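Local coordinates for haloacid dehalogenase-like hydrolase (Klebsiella pneumoniae subsp. pneumoniae, PDB 3PGV), which is probably a magnesium-dependent phosphatase of the Cof family within the haloacid dehalogenase-like hydrolases, at residues H100-D103 with R104-A108. Numbering follows the deposited sequence.
Sequences HNLD and RDIAA. With EDO (1,2-ethanediol), chain H.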
loop_
_atom_site.group_PDB
_atom_site.type_symbol
_atom_site.label_atom_id
_atom_site.label_comp_id
_atom_site.label_asym_id
_atom_site.label_seq_id
_atom_site.Cartn_x
_atom_site.Cartn_y
_atom_site.Cartn_z
ATOM N N HIS A 100 12.525 -5.127 0.939
ATOM C CA HIS A 100 13.126 -4.173 1.858
ATOM C C HIS A 100 12.462 -4.267 3.217
ATOM O O HIS A 100 11.352 -3.783 3.408
ATOM C CB HIS A 100 13.080 -2.752 1.286
ATOM C CG HIS A 100 13.867 -2.597 0.017
ATOM N ND1 HIS A 100 13.556 -1.611 -0.910
ATOM C CD2 HIS A 100 14.893 -3.342 -0.468
ATOM C CE1 HIS A 100 14.444 -1.744 -1.885
ATOM N NE2 HIS A 100 15.276 -2.766 -1.658
ATOM N N ASN A 101 13.100 -4.992 4.128
ATOM C CA ASN A 101 12.521 -5.338 5.413
ATOM C C ASN A 101 12.900 -4.396 6.529
ATOM O O ASN A 101 13.823 -3.604 6.389
ATOM C CB ASN A 101 12.899 -6.789 5.778
ATOM C CG ASN A 101 12.382 -7.790 4.803
ATOM O OD1 ASN A 101 11.231 -7.735 4.376
ATOM N ND2 ASN A 101 13.215 -8.737 4.438
ATOM N N LEU A 102 12.181 -4.488 7.653
ATOM C CA LEU A 102 12.481 -3.732 8.874
ATOM C C LEU A 102 13.780 -4.228 9.489
ATOM O O LEU A 102 14.057 -5.444 9.445
ATOM C CB LEU A 102 11.342 -3.923 9.882
ATOM C CG LEU A 102 10.139 -3.018 9.700
ATOM C CD1 LEU A 102 8.875 -3.674 10.265
ATOM C CD2 LEU A 102 10.385 -1.640 10.359
ATOM N N ASP A 103 14.565 -3.312 10.116
ATOM C CA ASP A 103 15.776 -3.714 10.848
ATOM C C ASP A 103 15.390 -4.689 11.968
ATOM O O ASP A 103 14.308 -4.543 12.579
ATOM C CB ASP A 103 16.511 -2.490 11.422
ATOM C CG ASP A 103 17.268 -1.668 10.385
ATOM O OD1 ASP A 103 17.251 -2.055 9.185
ATOM O OD2 ASP A 103 17.918 -0.660 10.779
ATOM N N ARG A 104 16.220 -5.731 12.176
ATOM C CA ARG A 104 15.936 -6.825 13.119
ATOM C C ARG A 104 15.561 -6.330 14.525
ATOM O O ARG A 104 14.592 -6.810 15.103
ATOM C CB ARG A 104 17.123 -7.792 13.185
ATOM C CG ARG A 104 16.769 -9.154 13.745
ATOM C CD ARG A 104 18.004 -10.027 13.911
ATOM N NE ARG A 104 17.663 -11.360 14.412
ATOM C CZ ARG A 104 17.477 -11.644 15.698
ATOM N NH1 ARG A 104 17.572 -10.685 16.621
ATOM N NH2 ARG A 104 17.152 -12.874 16.069
ATOM N N ASP A 105 16.339 -5.391 15.072
ATOM C CA ASP A 105 16.105 -4.868 16.420
ATOM C C ASP A 105 14.754 -4.161 16.513
ATOM O O ASP A 105 14.070 -4.287 17.529
ATOM C CB ASP A 105 17.246 -3.920 16.847
ATOM C CG ASP A 105 17.387 -2.699 15.962
ATOM O OD1 ASP A 105 17.402 -2.863 14.723
ATOM O OD2 ASP A 105 17.447 -1.579 16.503
ATOM N N ILE A 106 14.352 -3.440 15.432
ATOM C CA ILE A 106 13.084 -2.714 15.399
ATOM C C ILE A 106 11.910 -3.698 15.286
ATOM O O ILE A 106 10.938 -3.589 16.041
ATOM C CB ILE A 106 13.068 -1.645 14.272
ATOM C CG1 ILE A 106 14.243 -0.650 14.428
ATOM C CG2 ILE A 106 11.702 -0.912 14.216
ATOM C CD1 ILE A 106 14.218 0.505 13.438
ATOM N N ALA A 107 12.033 -4.697 14.392
ATOM C CA ALA A 107 11.016 -5.735 14.246
ATOM C C ALA A 107 10.793 -6.480 15.596
ATOM O O ALA A 107 9.658 -6.604 16.043
ATOM C CB ALA A 107 11.419 -6.716 13.159
ATOM N N ALA A 108 11.882 -6.852 16.280
ATOM C CA ALA A 108 11.800 -7.543 17.574
ATOM C C ALA A 108 11.016 -6.737 18.599
ATOM O O ALA A 108 10.171 -7.303 19.306
ATOM C CB ALA A 108 13.195 -7.848 18.096
HETATM C C1 EDO H . 16.345 1.658 7.777
HETATM O O1 EDO H . 15.951 0.330 7.418
HETATM C C2 EDO H . 17.623 1.622 8.625
HETATM O O2 EDO H . 18.733 1.089 7.869
#
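The carboxylates of Asp-103 and Asp-105 project from the same side of the chain at the start of helix 104-110, their planes tilted by about 34°. A molecule of 1,2-ethanediol, probably from the crystallisation liquor, lies toward one face of the Asp-103 group: its O1 donates a hydrogen bond of 3.2 Å to OD1 from well off the carboxylate plane, while its C2 comes close to OD2. The Asp-105 carboxylate lies beyond the CB end of the Asp-103 group, only slightly off its plane and not over its other face. It is itself approached nearly edge-on, CB of Asp-103 standing 3.4 Å beyond OD1. A chi1 of 62° at Asp-105 sets CG between the backbone N and the carbonyl carbon, and the rotation of the carboxylate then brings OD1 toward Asp-103 CB.

Asp-103 occupies the N-cap position, yet its side chain makes no capping bond. The backbone instead begins the helix: the carbonyl O of Asp-103 accepts a nearly straight bond from Ala-107 N (2.9 Å, N-H...O angle 171°) and a weak one from Ile-106 N at 3.1 Å. On the buried side, Leu-102 CD2 rests 4.1 Å from Ile-106 CG2, the two side chains crossing at about a right angle, and Leu-102 CB lies 4.3 Å from the methyl CB of Ala-107. Leu-102 and Ala-107 both also touch Ile-163, so this apolar patch seats the first helical turn on strand 163-169 of the cap domain, away from the calcium site.

Asp-103 OD2 and Asp-105 OD1 are 4.5 Å apart, a pairing of like charges that would be unfavourable alone. Both oxygens form salt bridges to NH2 of Arg-190, whose positive charge probably offsets their repulsion and favours the ionised form of each acid.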